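Long-range contacts in glycoside hydrolase family 5 (Aspergillus oryzae, PDB 6LA0), which is a rutinosidase, probably cleaving rutinose from flavonoid glycosides, and belongs to a glycoside hydrolase family that includes exo-1,3-beta-glucanases: residues E191-P196 and Q238-P243; W247-P252 and D289-V294. All coordinates share one frame; numbering follows the deposited sequence.

Contact 1 (E191-P196 and Q238-P243)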
# COMPACT_ATOMS: atom_id res chain seq x y z
N GLU A 191 2.72 0.74 7.46
CA GLU A 191 1.96 1.01 8.69
C GLU A 191 2.48 0.30 9.95
O GLU A 191 1.73 -0.43 10.61
CB GLU A 191 0.48 0.72 8.47
CG GLU A 191 -0.14 1.61 7.40
CD GLU A 191 -1.64 1.40 7.22
OE1 GLU A 191 -2.20 0.48 7.86
OE2 GLU A 191 -2.27 2.16 6.43
N PRO A 192 3.73 0.55 10.35
CA PRO A 192 4.21 -0.00 11.62
C PRO A 192 3.58 0.72 12.81
O PRO A 192 3.64 1.95 12.91
CB PRO A 192 5.72 0.23 11.57
CG PRO A 192 5.86 1.47 10.71
CD PRO A 192 4.80 1.29 9.64
N THR A 193 2.96 -0.05 13.71
CA THR A 193 2.42 0.49 14.95
C THR A 193 2.70 -0.48 16.09
O THR A 193 2.74 -1.70 15.89
CB THR A 193 0.89 0.74 14.88
OG1 THR A 193 0.21 -0.50 14.67
CG2 THR A 193 0.55 1.71 13.76
N ASP A 194 2.88 0.07 17.31
CA ASP A 194 3.02 -0.77 18.49
C ASP A 194 2.00 -0.48 19.60
O ASP A 194 2.08 -1.12 20.66
CB ASP A 194 4.45 -0.68 19.06
CG ASP A 194 4.82 0.73 19.54
OD1 ASP A 194 4.02 1.68 19.38
OD2 ASP A 194 5.93 0.88 20.08
N ASN A 195 1.04 0.42 19.39
CA ASN A 195 0.03 0.73 20.40
C ASN A 195 -1.11 -0.28 20.33
O ASN A 195 -1.71 -0.44 19.26
CB ASN A 195 -0.52 2.14 20.18
CG ASN A 195 -1.32 2.67 21.37
OD1 ASN A 195 -1.97 1.91 22.10
ND2 ASN A 195 -1.27 3.98 21.56
N PRO A 196 -1.45 -0.97 21.42
CA PRO A 196 -2.53 -1.97 21.36
C PRO A 196 -3.95 -1.41 21.34
O PRO A 196 -4.88 -2.18 21.10
CB PRO A 196 -2.30 -2.81 22.64
CG PRO A 196 -0.86 -2.57 23.00
CD PRO A 196 -0.63 -1.13 22.63
N GLN A 238 6.87 4.65 4.56
CA GLN A 238 5.54 4.73 5.17
C GLN A 238 5.78 4.90 6.66
O GLN A 238 5.88 3.93 7.41
CB GLN A 238 4.72 3.48 4.86
CG GLN A 238 3.20 3.71 4.81
CD GLN A 238 2.65 4.21 6.13
OE1 GLN A 238 2.60 3.46 7.10
NE2 GLN A 238 2.27 5.48 6.20
N GLY A 239 5.91 6.16 7.10
CA GLY A 239 6.34 6.43 8.46
C GLY A 239 5.20 6.37 9.45
O GLY A 239 4.97 7.34 10.19
N SER A 240 4.49 5.24 9.47
CA SER A 240 3.34 5.00 10.34
C SER A 240 2.38 6.17 10.14
O SER A 240 2.22 6.65 9.02
CB SER A 240 3.80 4.83 11.79
OG SER A 240 2.77 4.32 12.64
N PHE A 241 1.78 6.69 11.21
CA PHE A 241 0.84 7.79 11.07
C PHE A 241 1.36 9.10 11.67
O PHE A 241 0.58 9.95 12.08
CB PHE A 241 -0.51 7.38 11.64
CG PHE A 241 -1.04 6.10 11.05
CD1 PHE A 241 -1.67 6.10 9.82
CD2 PHE A 241 -0.89 4.89 11.72
CE1 PHE A 241 -2.17 4.90 9.26
CE2 PHE A 241 -1.38 3.70 11.17
CZ PHE A 241 -2.01 3.71 9.94
N LYS A 242 2.69 9.27 11.69
CA LYS A 242 3.28 10.55 12.04
C LYS A 242 3.27 11.51 10.84
O LYS A 242 3.21 11.08 9.69
CB LYS A 242 4.72 10.36 12.49
CG LYS A 242 4.94 9.26 13.51
CD LYS A 242 4.30 9.56 14.83
CE LYS A 242 5.06 8.88 15.95
NZ LYS A 242 4.45 9.15 17.28
N PRO A 243 3.35 12.82 11.09
CA PRO A 243 3.61 13.75 9.99
C PRO A 243 5.03 13.57 9.49
O PRO A 243 5.92 13.14 10.22
CB PRO A 243 3.41 15.13 10.62
CG PRO A 243 3.50 14.91 12.09
CD PRO A 243 2.98 13.52 12.33

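Contact 2 (W247-P252 and D289-V294)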
# COMPACT_ATOMS: atom_id res chain seq x y z
N TRP A 247 9.75 12.88 11.19
CA TRP A 247 10.88 12.06 10.78
C TRP A 247 11.98 12.86 10.10
O TRP A 247 13.12 12.38 10.03
CB TRP A 247 10.44 10.96 9.80
CG TRP A 247 9.40 10.01 10.35
CD1 TRP A 247 8.06 10.01 10.08
CD2 TRP A 247 9.63 8.91 11.24
NE1 TRP A 247 7.44 8.99 10.76
CE2 TRP A 247 8.38 8.29 11.47
CE3 TRP A 247 10.77 8.38 11.86
CZ2 TRP A 247 8.24 7.18 12.31
CZ3 TRP A 247 10.63 7.28 12.69
CH2 TRP A 247 9.37 6.69 12.90
N SER A 248 11.66 14.04 9.59
CA SER A 248 12.54 14.66 8.61
C SER A 248 13.86 15.11 9.22
O SER A 248 14.89 15.14 8.52
CB SER A 248 11.82 15.83 7.94
OG SER A 248 11.70 16.92 8.82
N ASN A 249 13.89 15.44 10.50
CA ASN A 249 15.15 15.90 11.07
C ASN A 249 15.96 14.77 11.69
O ASN A 249 17.04 15.03 12.22
CB ASN A 249 14.91 17.01 12.08
CG ASN A 249 14.62 18.33 11.41
OD1 ASN A 249 13.48 18.82 11.41
ND2 ASN A 249 15.63 18.90 10.77
N GLN A 250 15.49 13.53 11.58
CA GLN A 250 16.26 12.36 11.98
C GLN A 250 16.97 11.71 10.81
O GLN A 250 17.58 10.65 10.98
CB GLN A 250 15.35 11.34 12.68
CG GLN A 250 14.27 11.98 13.58
CD GLN A 250 13.65 10.98 14.56
OE1 GLN A 250 14.35 10.16 15.16
NE2 GLN A 250 12.32 11.04 14.71
N LEU A 251 16.91 12.31 9.61
CA LEU A 251 17.46 11.68 8.42
C LEU A 251 18.27 12.67 7.59
O LEU A 251 17.84 13.81 7.39
CB LEU A 251 16.34 11.10 7.56
CG LEU A 251 15.53 9.98 8.21
CD1 LEU A 251 14.11 9.98 7.69
CD2 LEU A 251 16.23 8.61 7.99
N PRO A 252 19.43 12.25 7.08
CA PRO A 252 20.24 13.15 6.24
C PRO A 252 19.47 13.62 5.01
O PRO A 252 18.72 12.85 4.39
CB PRO A 252 21.45 12.29 5.85
CG PRO A 252 21.48 11.16 6.83
CD PRO A 252 20.07 10.93 7.27
N ASP A 289 7.36 19.57 5.26
CA ASP A 289 8.21 20.75 5.40
C ASP A 289 9.10 21.01 4.19
O ASP A 289 9.92 21.94 4.23
CB ASP A 289 9.07 20.63 6.66
CG ASP A 289 9.90 19.36 6.68
OD1 ASP A 289 10.23 18.85 5.59
OD2 ASP A 289 10.22 18.87 7.79
N GLY A 290 8.97 20.23 3.11
CA GLY A 290 9.78 20.40 1.91
C GLY A 290 11.18 19.81 1.95
O GLY A 290 11.86 19.83 0.92
N LYS A 291 11.66 19.32 3.09
CA LYS A 291 12.97 18.67 3.10
C LYS A 291 12.91 17.34 2.34
O LYS A 291 13.88 16.97 1.67
CB LYS A 291 13.46 18.45 4.54
CG LYS A 291 14.89 17.89 4.62
CD LYS A 291 15.26 17.45 6.03
CE LYS A 291 16.70 16.92 6.07
NZ LYS A 291 17.13 16.52 7.45
N PHE A 292 11.77 16.64 2.40
CA PHE A 292 11.50 15.45 1.62
C PHE A 292 10.09 15.53 1.04
O PHE A 292 9.21 16.13 1.66
CB PHE A 292 11.61 14.17 2.47
CG PHE A 292 12.98 13.95 3.06
CD1 PHE A 292 14.02 13.47 2.27
CD2 PHE A 292 13.20 14.19 4.40
CE1 PHE A 292 15.28 13.25 2.82
CE2 PHE A 292 14.47 13.98 4.97
CZ PHE A 292 15.50 13.51 4.17
N PRO A 293 9.85 14.93 -0.12
CA PRO A 293 8.51 14.98 -0.73
C PRO A 293 7.55 13.95 -0.15
O PRO A 293 7.95 12.99 0.53
CB PRO A 293 8.80 14.69 -2.21
CG PRO A 293 10.00 13.76 -2.16
CD PRO A 293 10.81 14.18 -0.95
N VAL A 294 6.26 14.15 -0.45
CA VAL A 294 5.17 13.36 0.11
C VAL A 294 4.32 12.77 -1.01
O VAL A 294 3.99 13.47 -1.98
CB VAL A 294 4.27 14.22 1.04
CG1 VAL A 294 3.08 13.41 1.52
CG2 VAL A 294 5.07 14.75 2.22

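Contact 1 (E191-P196 and Q238-P243)
Two hydrogen bonds, one from each segment, join E191 and P192 to Q238 and S240. The backbone N of E191 gives its hydrogen to OE1 of Q238 at 2.7 Å; the donor lies in the carbonyl plane on a lone pair, but the bond is bent, with 132° at the hydrogen. In return, OG of S240 donates to the carbonyl O of P192 over a short 2.5 Å, tilted from that carbonyl's plane. OG stands anti to the S240 backbone N (chi1 -167°), which turns it to this acceptor. The Q238 amide is held at both ends: its NE2 bonds to S240 O at 3.1 Å and to D260 O, fixing OE1.

Van der Waals packing centres on F241. CG2 of T193, the apolar partner, meets the ring edge 3.8 Å from CE2. The E191 carboxylate leans obliquely against the CZ corner, CD 3.6 Å from CZ with the planes 54° apart, and a hydrogen bond joins OE2 and H262 ND1. CD of P192 meets the carbonyl O of Q238 at 3.6 Å.

Both segments follow TIM-barrel strands, 184-187 and 235-237, at the C-terminal ends where family 5 active sites lie. G239-K242 is a type II' beta turn, and E191-P192 is consistent with the family's Asn-Glu-Pro motif, whose glutamate is usually the acid/base. Strand 257-265 supplies D260 and H262, F201 packs edge-to-face against F241, and helix 244-248 follows directly.

Contact 2 (W247-P252 and D289-V294)
At the N-terminal end of the barrel strands, the loop that carries D289, K291 and F292 into strand 294-303 closes on S248 and L251, where helix 244-248 gives way to loop. K291 carries most of the polar contact. Its CG is anti to the backbone N (chi1 -174°) and the chain stays extended to its tip, so it spans the gap and NZ reaches two backbone carbonyls, which lie on the same side of it. NZ donates to S248 O and to L251 O, each at 2.8 Å; the second bond runs nearly along the C=O axis (168°), whereas the first comes in at 151° to the C=O bond, tilted from the carbonyl plane.

D289 adds a side-chain bond. S248 OG donates to OD2 at 2.7 Å, on the syn lone pair. The other oxygen, OD1, accepts from the backbone N of K291 at 2.9 Å, making an Asx turn, so a single carboxylate shapes its own loop and ties it to S248.

Next in sequence, the F292 ring points its edge at the same backbone. P252 O lies in the ring plane 3.3 Å from CZ, and S248 O and L251 O are also near that plane, S248 O at 3.8 Å from CE2. CB of L251 packs on CZ at 4.2 Å, and L257 of strand 257-265 touches both L251 and F292.

S248 O and L251 O thus accept from the ammonium, while P252 O lies closest to the aromatic edge, whose hydrogens are weakly positive. The lysine is matched to neutral carbonyl oxygens in this contact, and their dipoles would probably favour its positive charge.

In the fold
Along the chain the contacts come in series: contact 1 closes at 243, and contact 2 opens at 247 within helix 244-248, which joins them. Their centres are about 16 Å apart, and they touch through W247, whose NE1 lies 3.0 Å from G239 O, a probable hydrogen bond. Both lie on the arc of the barrel formed by strands 235-237, 257-265 and 294-303, but at different ends. Contact 1 joins beta-alpha loops at the C-terminal end, where family 5 enzymes carry their active site; contact 2 joins alpha-beta loops at the N-terminal end. Contact 1 is buried, its centre about 14 Å from the chain centre; contact 2, at about 20 Å, is partly buried.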